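Local structure of galectin (Xenopus laevis, 3WUC) at residues T12-K18 with I118-L124; F35-L39 with T90-F94; S43-H49 with S67-W73; F96-I100 with P111-R115. The protein binds beta-galactosides as a proto-type galectin, with a galactose-glucose sugar held in its site here, and probably also recognises laminin. All coordinates share one frame. Residue numbers count along the deposited sequence, not the author numbering.

Contact 1 (T12-K18 with I118-L124); sequences TNLNLHK and IEVINYL
In this galectin beta-sandwich, T12-K18 runs antiparallel to I118-L124 at the end of the sugar-binding sheet within this chain, next to the subunit interface. The pairing is irregular. L16 faces I121 as a hydrogen-bonded pair, CA to CA 5.0 Å, with L16 N to I121 O at 3.0 Å and I121 N to L16 O at 2.9 Å. N15 and L16 both face I121, which makes a G1 beta bulge. N15 takes the left-handed backbone this needs (phi 53°, psi 43°), and so does N13 (60°, 38°).

N122 buries the most surface. Its backbone O accepts L14 N at 3.0 Å. Its side chain (chi1 m) turns back so that OD1 accepts N15 N at 2.8 Å. The L14 side chain (chi1 t, chi2 p) packs on I121 and L124. Its CD2 lies 4.4 Å from I121 CG2 and 4.1 Å from L124 CD1. L16 and I121 point to the same sheet face, CB to CB 4.2 Å. On the other face V120 CG2 sits over the H17 ring, 3.8 Å from its centroid, a CH-pi contact.

At T12 the sheet runs on antiparallel into a strand of the second subunit, and N13 ND2 donates a hydrogen bond to D8 O of the second subunit. K18 has an extended side chain after chi1 m. Its NZ has two acidic partners: D98, outside the two segments, and E119, whose OE2 it meets in a salt bridge at 3.0 Å.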
# COMPACT_ATOMS: atom_id res chain seq x y z
N THR B 12 -11.52 -0.08 16.63
CA THR B 12 -12.83 0.40 16.84
C THR B 12 -13.03 1.74 16.08
O THR B 12 -12.03 2.34 15.60
CB THR B 12 -13.10 0.57 18.35
OG1 THR B 12 -12.04 1.40 18.86
CG2 THR B 12 -13.07 -0.75 19.03
N ASN B 13 -14.26 2.16 15.92
CA ASN B 13 -14.66 3.31 15.21
C ASN B 13 -14.23 3.24 13.76
O ASN B 13 -13.93 4.29 13.11
CB ASN B 13 -14.12 4.64 15.79
CG ASN B 13 -14.68 4.99 17.15
OD1 ASN B 13 -15.73 4.50 17.52
ND2 ASN B 13 -13.97 5.77 17.90
N LEU B 14 -14.30 2.05 13.21
CA LEU B 14 -13.90 1.86 11.80
C LEU B 14 -14.77 2.66 10.80
O LEU B 14 -14.22 3.13 9.81
CB LEU B 14 -13.86 0.38 11.46
CG LEU B 14 -13.23 0.13 10.09
CD1 LEU B 14 -11.73 0.43 10.00
CD2 LEU B 14 -13.52 -1.33 9.67
N ASN B 15 -16.05 2.87 11.09
CA ASN B 15 -16.96 3.65 10.25
C ASN B 15 -17.01 3.21 8.81
O ASN B 15 -17.04 4.02 7.90
CB ASN B 15 -16.58 5.12 10.32
CG ASN B 15 -17.72 6.02 10.04
OD1 ASN B 15 -18.88 5.71 10.27
ND2 ASN B 15 -17.41 7.18 9.53
N LEU B 16 -17.04 1.90 8.61
CA LEU B 16 -17.15 1.31 7.29
C LEU B 16 -18.62 1.21 6.92
O LEU B 16 -19.34 0.45 7.50
CB LEU B 16 -16.48 -0.05 7.23
CG LEU B 16 -16.41 -0.72 5.90
CD1 LEU B 16 -15.44 -0.06 4.95
CD2 LEU B 16 -16.08 -2.16 6.11
N HIS B 17 -19.03 1.91 5.90
CA HIS B 17 -20.38 1.90 5.40
C HIS B 17 -20.57 0.96 4.24
O HIS B 17 -19.63 0.60 3.56
CB HIS B 17 -20.75 3.30 4.96
CG HIS B 17 -20.83 4.27 6.10
ND1 HIS B 17 -22.05 4.72 6.59
CD2 HIS B 17 -19.88 4.81 6.89
CE1 HIS B 17 -21.83 5.53 7.61
NE2 HIS B 17 -20.53 5.57 7.84
N LYS B 18 -21.82 0.57 3.93
CA LYS B 18 -22.05 -0.25 2.73
C LYS B 18 -21.53 0.47 1.46
O LYS B 18 -21.58 1.70 1.36
CB LYS B 18 -23.54 -0.70 2.66
CG LYS B 18 -23.87 -1.72 3.71
CD LYS B 18 -25.30 -2.20 3.59
CE LYS B 18 -25.56 -3.22 4.67
NZ LYS B 18 -27.03 -3.39 4.89
N ILE B 118 -27.55 -4.08 9.65
CA ILE B 118 -26.36 -3.29 10.05
C ILE B 118 -26.01 -2.32 8.96
O ILE B 118 -26.02 -2.64 7.84
CB ILE B 118 -25.17 -4.20 10.40
CG1 ILE B 118 -23.96 -3.37 10.88
CG2 ILE B 118 -24.87 -5.09 9.21
CD1 ILE B 118 -22.93 -4.23 11.60
N GLU B 119 -25.75 -1.06 9.30
CA GLU B 119 -25.41 -0.06 8.30
C GLU B 119 -23.95 0.38 8.39
O GLU B 119 -23.46 0.92 7.47
CB GLU B 119 -26.32 1.16 8.35
CG GLU B 119 -27.71 0.83 7.68
CD GLU B 119 -27.58 0.31 6.19
OE1 GLU B 119 -26.97 1.00 5.29
OE2 GLU B 119 -28.11 -0.79 5.87
N VAL B 120 -23.32 0.15 9.52
CA VAL B 120 -21.90 0.56 9.74
C VAL B 120 -21.20 -0.52 10.50
O VAL B 120 -21.65 -0.96 11.56
CB VAL B 120 -21.80 1.90 10.49
CG1 VAL B 120 -20.35 2.33 10.67
CG2 VAL B 120 -22.57 2.98 9.78
N ILE B 121 -20.06 -0.96 9.97
CA ILE B 121 -19.11 -1.80 10.71
C ILE B 121 -18.08 -0.98 11.37
O ILE B 121 -17.33 -0.21 10.75
CB ILE B 121 -18.40 -2.84 9.75
CG1 ILE B 121 -19.54 -3.78 9.23
CG2 ILE B 121 -17.23 -3.58 10.43
CD1 ILE B 121 -19.03 -4.65 8.16
N ASN B 122 -18.12 -0.99 12.66
CA ASN B 122 -17.18 -0.22 13.41
C ASN B 122 -16.07 -0.99 14.12
O ASN B 122 -15.07 -0.44 14.63
CB ASN B 122 -17.92 0.59 14.48
CG ASN B 122 -18.49 1.88 13.97
OD1 ASN B 122 -17.81 2.67 13.24
ND2 ASN B 122 -19.74 2.10 14.27
N TYR B 123 -16.24 -2.32 14.29
CA TYR B 123 -15.35 -3.16 14.95
C TYR B 123 -14.75 -4.19 14.01
O TYR B 123 -15.46 -4.80 13.23
CB TYR B 123 -16.10 -3.95 16.07
CG TYR B 123 -15.33 -4.99 16.84
CD1 TYR B 123 -14.53 -4.71 17.96
CD2 TYR B 123 -15.42 -6.33 16.52
CE1 TYR B 123 -13.87 -5.66 18.68
CE2 TYR B 123 -14.74 -7.30 17.21
CZ TYR B 123 -13.98 -7.01 18.31
OH TYR B 123 -13.30 -8.01 18.98
N LEU B 124 -13.41 -4.25 14.09
CA LEU B 124 -12.62 -5.25 13.35
C LEU B 124 -11.55 -5.84 14.22
O LEU B 124 -10.78 -5.10 14.89
CB LEU B 124 -12.04 -4.60 12.09
CG LEU B 124 -11.36 -5.53 11.05
CD1 LEU B 124 -11.47 -4.89 9.69
CD2 LEU B 124 -9.93 -5.81 11.49
O HOH W 1 -24.25 1.78 5.18
O HOH W 2 -27.74 -5.30 6.92

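Contact 2 (F35-L39 with T90-F94); sequences FAVDL and TMLIF
Two strands from opposite sheets of the beta-sandwich face each other here across the hydrophobic core. F35-L39 belongs to the sugar-binding sheet and T90-F94 to the other. Both segments are extended and run nearly parallel. The axes of strands 36-39 and 90-94 are 10.0 Å apart and cross at -20°. In register, V37 lies opposite L92 (CA to CA 8.5 Å) and L39 opposite F94 (9.1 Å).

Side chains alternate, so F35, V37 and L39 point inward to meet T90, L92 and F94. F35 (chi1 p, chi2 -84°) puts CZ 4.2 Å from T90 CG2 and CE2 4.2 Å from L92 CD1. V37 (chi1 t) splits its methyls: CG2 is 4.0 Å from L92 CD1, and CG1 is 3.9 Å from F94 CE1. L92 is m,t. L39 (m,p) lays CD1 over the face of the F94 ring (chi1 m, chi2 82°), 3.7 Å from the centroid and 7° off the normal, a CH-pi contact.

A36 and D38 point the other way. D38 OD1 is hydrogen-bonded to H49 ND1, next to the sugar site. No hydrogen bond joins the two segments; what they share is apolar side-chain packing, including the CH-pi contact.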
# COMPACT_ATOMS: atom_id res chain seq x y z
N PHE B 35 -7.10 -19.14 12.69
CA PHE B 35 -7.02 -17.67 12.86
C PHE B 35 -8.31 -17.05 12.45
O PHE B 35 -9.16 -17.64 11.77
CB PHE B 35 -5.82 -17.08 12.11
CG PHE B 35 -5.97 -16.94 10.61
CD1 PHE B 35 -5.72 -17.99 9.79
CD2 PHE B 35 -6.36 -15.74 10.08
CE1 PHE B 35 -5.82 -17.84 8.38
CE2 PHE B 35 -6.54 -15.57 8.72
CZ PHE B 35 -6.28 -16.62 7.89
N ALA B 36 -8.58 -15.81 12.82
CA ALA B 36 -9.81 -15.18 12.47
C ALA B 36 -9.67 -13.71 12.24
O ALA B 36 -8.83 -13.05 12.93
CB ALA B 36 -10.87 -15.36 13.57
N VAL B 37 -10.52 -13.21 11.35
CA VAL B 37 -10.77 -11.77 11.19
C VAL B 37 -12.27 -11.59 11.37
O VAL B 37 -13.10 -12.27 10.78
CB VAL B 37 -10.35 -11.21 9.80
CG1 VAL B 37 -10.64 -9.71 9.77
CG2 VAL B 37 -8.89 -11.44 9.56
N ASP B 38 -12.64 -10.72 12.32
CA ASP B 38 -14.00 -10.48 12.73
C ASP B 38 -14.40 -9.06 12.44
O ASP B 38 -13.64 -8.08 12.64
CB ASP B 38 -14.15 -10.61 14.24
CG ASP B 38 -13.88 -11.99 14.77
OD1 ASP B 38 -14.12 -13.00 14.04
OD2 ASP B 38 -13.45 -12.09 15.93
N LEU B 39 -15.59 -8.91 11.96
CA LEU B 39 -16.23 -7.63 11.63
C LEU B 39 -17.56 -7.49 12.29
O LEU B 39 -18.39 -8.43 12.25
CB LEU B 39 -16.35 -7.44 10.09
CG LEU B 39 -15.05 -7.39 9.29
CD1 LEU B 39 -14.41 -8.76 9.01
CD2 LEU B 39 -15.47 -6.73 8.00
N THR B 90 -0.96 -13.27 4.60
CA THR B 90 -2.17 -13.49 3.92
C THR B 90 -2.90 -12.16 3.77
O THR B 90 -2.51 -11.16 4.37
CB THR B 90 -3.06 -14.55 4.55
OG1 THR B 90 -4.12 -14.89 3.69
CG2 THR B 90 -3.73 -13.99 5.83
N MET B 91 -3.86 -12.12 2.92
CA MET B 91 -4.69 -10.92 2.67
C MET B 91 -6.14 -11.36 2.50
O MET B 91 -6.43 -12.27 1.74
CB MET B 91 -4.25 -10.14 1.43
CG MET B 91 -5.06 -8.93 1.20
SD MET B 91 -4.34 -7.90 -0.10
CE MET B 91 -4.52 -8.96 -1.49
N LEU B 92 -7.07 -10.71 3.23
CA LEU B 92 -8.49 -10.90 3.08
C LEU B 92 -9.15 -9.57 2.83
O LEU B 92 -8.79 -8.58 3.49
CB LEU B 92 -9.08 -11.57 4.37
CG LEU B 92 -8.63 -13.03 4.66
CD1 LEU B 92 -9.03 -13.44 6.09
CD2 LEU B 92 -9.36 -13.92 3.70
N ILE B 93 -10.05 -9.50 1.88
CA ILE B 93 -10.75 -8.25 1.55
C ILE B 93 -12.24 -8.51 1.77
O ILE B 93 -12.79 -9.51 1.36
CB ILE B 93 -10.45 -7.78 0.12
CG1 ILE B 93 -8.97 -7.55 0.01
CG2 ILE B 93 -11.23 -6.56 -0.16
CD1 ILE B 93 -8.59 -7.26 -1.42
N PHE B 94 -12.92 -7.59 2.45
CA PHE B 94 -14.36 -7.73 2.75
C PHE B 94 -15.11 -6.59 2.12
O PHE B 94 -14.87 -5.44 2.47
CB PHE B 94 -14.58 -7.73 4.27
CG PHE B 94 -13.82 -8.80 5.01
CD1 PHE B 94 -12.53 -8.69 5.37
CD2 PHE B 94 -14.50 -9.99 5.31
CE1 PHE B 94 -11.81 -9.69 6.02
CE2 PHE B 94 -13.79 -11.01 6.02
CZ PHE B 94 -12.53 -10.85 6.35

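Contact 3 (S43-H49 with S67-W73); sequences SRNLICH and SKQNDVW. With GAL (beta-D-galactopyranose), chain D.
The galectin carbohydrate site begins at one end of this contact, where H49 and W73 meet the bound galactose. The segments come from the antiparallel hairpin of strands 45-53 and 62-69, with the next strand starting at V72. L46 and K68 form a hydrogen-bonded pair, CA to CA 4.8 Å, with L46 N to K68 O and K68 N to L46 O both 2.9 Å. Their side chains share one face, CB to CB 4.0 Å. The first strand turns a corner at I47, where I47 and C48 form a classic bulge opposite L39.

Q69-V72 is a type I' turn. N70 (phi 53°, psi 41°) and D71 (61°, 25°) are left-handed. The other segment holds the turn: R44 O accepts D71 N at 2.9 Å, and N45 OD1 accepts N70 N at 2.9 Å. Within 67-73, K68 NZ forms a salt bridge with D71 OD1 at 2.9 Å. The R44 guanidinium lies with one face over D71 CB.

W73 (chi1 m, chi2 110°) packs CH2 3.9 Å from L46 CD1. H49 (chi1 t) lies obliquely against it, with H49 CG 3.6 Å from W73 CZ3. D38 OD1 is hydrogen-bonded to H49 ND1. As in other galectins, the sugar packs on the tryptophan: galactose C5 lies over the W73 ring face, and W73 CZ2 and galactose C4 are closest, 3.5 Å apart. H49 NE2 hydrogen-bonds galactose O4 at 2.8 Å.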
# COMPACT_ATOMS: atom_id res chain seq x y z
N SER B 43 -17.40 -6.98 20.07
CA SER B 43 -16.99 -8.36 20.11
C SER B 43 -18.18 -9.35 20.33
O SER B 43 -18.08 -10.55 20.04
CB SER B 43 -15.88 -8.62 21.11
OG SER B 43 -16.41 -8.45 22.41
N ARG B 44 -19.28 -8.79 20.82
CA ARG B 44 -20.47 -9.58 21.06
C ARG B 44 -21.40 -9.65 19.87
O ARG B 44 -22.39 -10.43 19.85
CB ARG B 44 -21.28 -9.03 22.29
CG ARG B 44 -20.43 -9.10 23.53
CD ARG B 44 -21.04 -8.15 24.57
NE ARG B 44 -22.47 -8.26 24.59
CZ ARG B 44 -23.14 -9.21 25.20
NH1 ARG B 44 -22.54 -10.10 25.98
NH2 ARG B 44 -24.44 -9.23 25.03
N ASN B 45 -21.21 -8.80 18.87
CA ASN B 45 -22.14 -8.64 17.76
C ASN B 45 -21.29 -8.51 16.50
O ASN B 45 -20.92 -7.40 16.09
CB ASN B 45 -23.03 -7.44 17.92
CG ASN B 45 -23.97 -7.62 19.08
OD1 ASN B 45 -25.00 -8.26 18.97
ND2 ASN B 45 -23.50 -7.20 20.23
N LEU B 46 -21.16 -9.67 15.88
CA LEU B 46 -20.31 -9.88 14.65
C LEU B 46 -21.20 -10.14 13.46
O LEU B 46 -21.96 -11.11 13.42
CB LEU B 46 -19.32 -10.93 14.87
CG LEU B 46 -18.32 -10.87 16.07
CD1 LEU B 46 -17.41 -12.03 16.27
CD2 LEU B 46 -17.56 -9.52 15.90
N ILE B 47 -21.10 -9.33 12.41
CA ILE B 47 -21.78 -9.60 11.14
C ILE B 47 -20.97 -10.60 10.33
O ILE B 47 -21.61 -11.31 9.53
CB ILE B 47 -22.08 -8.31 10.31
CG1 ILE B 47 -23.15 -8.49 9.30
CG2 ILE B 47 -20.80 -7.68 9.74
CD1 ILE B 47 -24.53 -8.63 9.93
N CYS B 48 -19.65 -10.67 10.54
CA CYS B 48 -18.87 -11.68 9.87
C CYS B 48 -17.67 -12.06 10.69
O CYS B 48 -16.78 -11.25 10.92
CB CYS B 48 -18.46 -11.15 8.49
SG CYS B 48 -17.58 -12.45 7.51
N HIS B 49 -17.65 -13.30 11.17
CA HIS B 49 -16.49 -13.95 11.78
C HIS B 49 -15.92 -14.89 10.74
O HIS B 49 -16.63 -15.77 10.32
CB HIS B 49 -16.98 -14.75 12.99
CG HIS B 49 -16.02 -15.76 13.57
ND1 HIS B 49 -14.89 -15.46 14.29
CD2 HIS B 49 -16.11 -17.12 13.64
CE1 HIS B 49 -14.32 -16.55 14.75
NE2 HIS B 49 -15.05 -17.57 14.39
N SER B 67 -21.90 -15.56 12.24
CA SER B 67 -22.25 -14.29 12.86
C SER B 67 -22.47 -14.52 14.34
O SER B 67 -22.64 -15.61 14.81
CB SER B 67 -23.51 -13.79 12.22
OG SER B 67 -24.57 -14.76 12.22
N LYS B 68 -22.47 -13.42 15.10
CA LYS B 68 -22.66 -13.58 16.57
C LYS B 68 -23.59 -12.41 16.96
O LYS B 68 -23.46 -11.25 16.47
CB LYS B 68 -21.34 -13.39 17.29
CG LYS B 68 -21.34 -14.00 18.66
CD LYS B 68 -19.99 -13.91 19.34
CE LYS B 68 -19.85 -14.90 20.50
NZ LYS B 68 -18.64 -14.71 21.32
N GLN B 69 -24.68 -12.70 17.72
CA GLN B 69 -25.57 -11.66 18.21
C GLN B 69 -25.79 -11.78 19.67
O GLN B 69 -26.02 -12.88 20.18
CB GLN B 69 -26.89 -11.65 17.53
CG GLN B 69 -26.83 -11.54 16.00
CD GLN B 69 -28.23 -11.81 15.31
OE1 GLN B 69 -29.16 -11.02 15.43
NE2 GLN B 69 -28.31 -12.83 14.47
N ASN B 70 -25.58 -10.69 20.38
CA ASN B 70 -25.71 -10.71 21.85
C ASN B 70 -24.85 -11.83 22.45
O ASN B 70 -25.25 -12.52 23.41
CB ASN B 70 -27.21 -10.85 22.25
CG ASN B 70 -28.09 -9.86 21.51
OD1 ASN B 70 -27.94 -8.65 21.73
ND2 ASN B 70 -28.95 -10.31 20.66
N ASP B 71 -23.63 -12.01 21.93
CA ASP B 71 -22.70 -13.00 22.31
C ASP B 71 -23.11 -14.49 22.14
O ASP B 71 -22.49 -15.39 22.74
CB ASP B 71 -22.21 -12.80 23.77
CG ASP B 71 -20.73 -13.07 23.97
OD1 ASP B 71 -19.91 -12.73 23.04
OD2 ASP B 71 -20.31 -13.45 25.09
N VAL B 72 -24.02 -14.70 21.21
CA VAL B 72 -24.41 -16.03 20.86
C VAL B 72 -24.16 -16.28 19.35
O VAL B 72 -24.62 -15.50 18.51
CB VAL B 72 -25.86 -16.23 21.10
CG1 VAL B 72 -26.29 -17.62 20.81
CG2 VAL B 72 -26.10 -15.99 22.57
N TRP B 73 -23.46 -17.34 19.10
CA TRP B 73 -23.14 -17.71 17.69
C TRP B 73 -24.38 -18.24 16.96
O TRP B 73 -25.24 -18.86 17.56
CB TRP B 73 -22.10 -18.77 17.67
CG TRP B 73 -20.74 -18.40 18.15
CD1 TRP B 73 -20.13 -18.80 19.29
CD2 TRP B 73 -19.82 -17.50 17.51
NE1 TRP B 73 -18.90 -18.26 19.43
CE2 TRP B 73 -18.68 -17.43 18.33
CE3 TRP B 73 -19.86 -16.75 16.32
CZ2 TRP B 73 -17.51 -16.67 17.97
CZ3 TRP B 73 -18.72 -15.94 16.01
CH2 TRP B 73 -17.62 -15.89 16.85
C1 GAL D . -16.74 -22.12 18.00
C2 GAL D . -15.41 -21.52 18.37
C3 GAL D . -15.45 -20.02 18.25
C4 GAL D . -15.98 -19.63 16.88
C5 GAL D . -17.33 -20.35 16.65
C6 GAL D . -17.87 -20.02 15.27
O2 GAL D . -15.18 -21.86 19.76
O3 GAL D . -14.22 -19.44 18.61
O4 GAL D . -14.99 -19.92 15.86
O5 GAL D . -17.10 -21.75 16.70
O6 GAL D . -19.06 -20.72 14.97
O HOH W 3 -16.80 -13.43 19.81
O HOH W 4 -17.44 -11.44 23.33
O HOH W 5 -25.05 -7.39 22.80

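Contact 4 (F96-I100 with P111-R115); sequences FEDCI and PFTCR
The first segment leaves one strand, passes through a short link, and enters the beta hairpin of strands 99-103 and 109-113. F96 starts it, with chi1 t. Its ring edge meets the sulphur of C114, CE1 to SG 4.3 Å. E97 is extended and exposed, and its backbone O is 3.5 Å from C114 SG. D98 has a helical backbone (phi -50°, psi -37°) between the two strands. Its O accepts C114 N at 3.0 Å, and its side-chain OD1 forms a salt bridge with K18.

C99 opens the strand opposite T113, an antiparallel non-hydrogen-bonded pair with CA to CA only 4.1 Å. With chi1 t, its SG reaches P111 CB at 3.8 Å and T113 OG1 at 4.0 Å. I100 follows opposite F112, a hydrogen-bonded pair with CA to CA 5.0 Å. I100 N to F112 O is 2.9 Å and F112 N to I100 O is 2.8 Å. I100 (m,t) points to the other face from C99, and its CD1 lies 4.1 Å from C114 SG (C114 chi1 m).

A malonate, probably from the crystallisation liquor, is bound by T113 N and R115 NE. The I100 and F112 face turns inward: I100 packs on I47 and F112 on C48, both of strand 45-53. R115 NH1 and NH2 are hydrogen-bonded to I75 O and S67 OG. Strand 109-113 is outermost in its five-stranded sheet within this chain, with 99-103 and then 89-96 beside it.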
# COMPACT_ATOMS: atom_id res chain seq x y z
N PHE B 96 -18.46 -4.69 2.01
CA PHE B 96 -19.64 -4.56 2.81
C PHE B 96 -20.84 -4.09 1.98
O PHE B 96 -20.83 -2.98 1.44
CB PHE B 96 -19.33 -3.59 3.90
CG PHE B 96 -20.43 -3.36 4.90
CD1 PHE B 96 -21.33 -4.32 5.21
CD2 PHE B 96 -20.46 -2.16 5.57
CE1 PHE B 96 -22.36 -4.08 6.18
CE2 PHE B 96 -21.41 -1.88 6.56
CZ PHE B 96 -22.38 -2.86 6.88
N GLU B 97 -21.85 -5.00 1.86
CA GLU B 97 -23.11 -4.73 1.18
C GLU B 97 -24.12 -5.53 1.98
O GLU B 97 -23.76 -6.27 2.94
CB GLU B 97 -23.05 -5.17 -0.30
CG GLU B 97 -21.94 -4.51 -1.10
CD GLU B 97 -22.18 -3.07 -1.47
OE1 GLU B 97 -23.23 -2.53 -1.10
OE2 GLU B 97 -21.29 -2.44 -2.11
N ASP B 98 -25.41 -5.48 1.55
CA ASP B 98 -26.39 -6.36 2.13
C ASP B 98 -25.97 -7.78 2.16
O ASP B 98 -26.29 -8.55 3.09
CB ASP B 98 -27.74 -6.24 1.32
CG ASP B 98 -28.41 -4.85 1.51
OD1 ASP B 98 -28.07 -4.09 2.44
OD2 ASP B 98 -29.35 -4.52 0.75
N CYS B 99 -25.26 -8.21 1.12
CA CYS B 99 -24.53 -9.48 1.12
C CYS B 99 -23.05 -9.14 1.15
O CYS B 99 -22.59 -8.44 0.23
CB CYS B 99 -24.81 -10.25 -0.11
SG CYS B 99 -24.12 -11.93 -0.05
N ILE B 100 -22.37 -9.50 2.22
CA ILE B 100 -20.90 -9.33 2.33
C ILE B 100 -20.25 -10.24 1.35
O ILE B 100 -20.72 -11.38 1.12
CB ILE B 100 -20.44 -9.53 3.78
CG1 ILE B 100 -21.09 -8.42 4.60
CG2 ILE B 100 -18.90 -9.56 3.92
CD1 ILE B 100 -20.94 -8.60 6.10
N PRO B 111 -19.79 -15.47 -0.59
CA PRO B 111 -20.91 -14.57 -0.15
C PRO B 111 -21.29 -14.88 1.29
O PRO B 111 -21.23 -16.04 1.74
CB PRO B 111 -22.06 -14.88 -1.13
CG PRO B 111 -21.73 -16.25 -1.63
CD PRO B 111 -20.25 -16.53 -1.55
N PHE B 112 -21.65 -13.86 2.04
CA PHE B 112 -22.12 -14.08 3.38
C PHE B 112 -23.19 -13.03 3.63
O PHE B 112 -22.92 -11.84 3.87
CB PHE B 112 -20.96 -14.02 4.44
CG PHE B 112 -21.31 -14.61 5.74
CD1 PHE B 112 -21.70 -15.93 5.92
CD2 PHE B 112 -21.36 -13.79 6.86
CE1 PHE B 112 -22.07 -16.47 7.14
CE2 PHE B 112 -21.67 -14.31 8.10
CZ PHE B 112 -22.08 -15.65 8.27
N THR B 113 -24.46 -13.44 3.58
CA THR B 113 -25.54 -12.46 3.69
C THR B 113 -25.57 -11.88 5.10
O THR B 113 -25.31 -12.63 6.07
CB THR B 113 -26.91 -13.16 3.46
OG1 THR B 113 -26.89 -13.77 2.19
CG2 THR B 113 -28.02 -12.18 3.48
N CYS B 114 -25.88 -10.57 5.24
CA CYS B 114 -26.02 -9.98 6.55
C CYS B 114 -27.18 -10.69 7.31
O CYS B 114 -28.29 -10.70 6.78
CB CYS B 114 -26.32 -8.51 6.49
SG CYS B 114 -24.87 -7.53 6.03
N ARG B 115 -26.88 -11.30 8.43
CA ARG B 115 -27.93 -12.03 9.20
C ARG B 115 -28.75 -11.15 10.10
O ARG B 115 -29.75 -11.58 10.61
CB ARG B 115 -27.30 -13.07 9.99
CG ARG B 115 -26.90 -14.17 8.97
CD ARG B 115 -26.05 -15.14 9.65
NE ARG B 115 -25.90 -16.38 8.90
CZ ARG B 115 -25.19 -17.40 9.36
NH1 ARG B 115 -25.10 -18.54 8.62
NH2 ARG B 115 -24.53 -17.28 10.50

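In the fold
Contact 2 lies in the buried core, its centre about 4 Å from the centre of the chain; the centres of the other three are about 12 to 14 Å from it, and they are partly buried. Contacts 1, 3 and 4 are antiparallel pairings with backbone hydrogen bonds, while contact 2 packs one sheet on the other. Contacts 1 and 3 reach the sugar-binding sheet, contact 4 the opposite sheet, and contact 2 both. Strand 36-39 lies between 120-127 and 45-53, so contact 2 adjoins contacts 1 and 3. I47 of contact 3 packs on I118 and I121 of contact 1 and on I100 and C114 of contact 4. Salt bridges appear in the outer contacts: K18 to D98 ties contact 1 to contact 4.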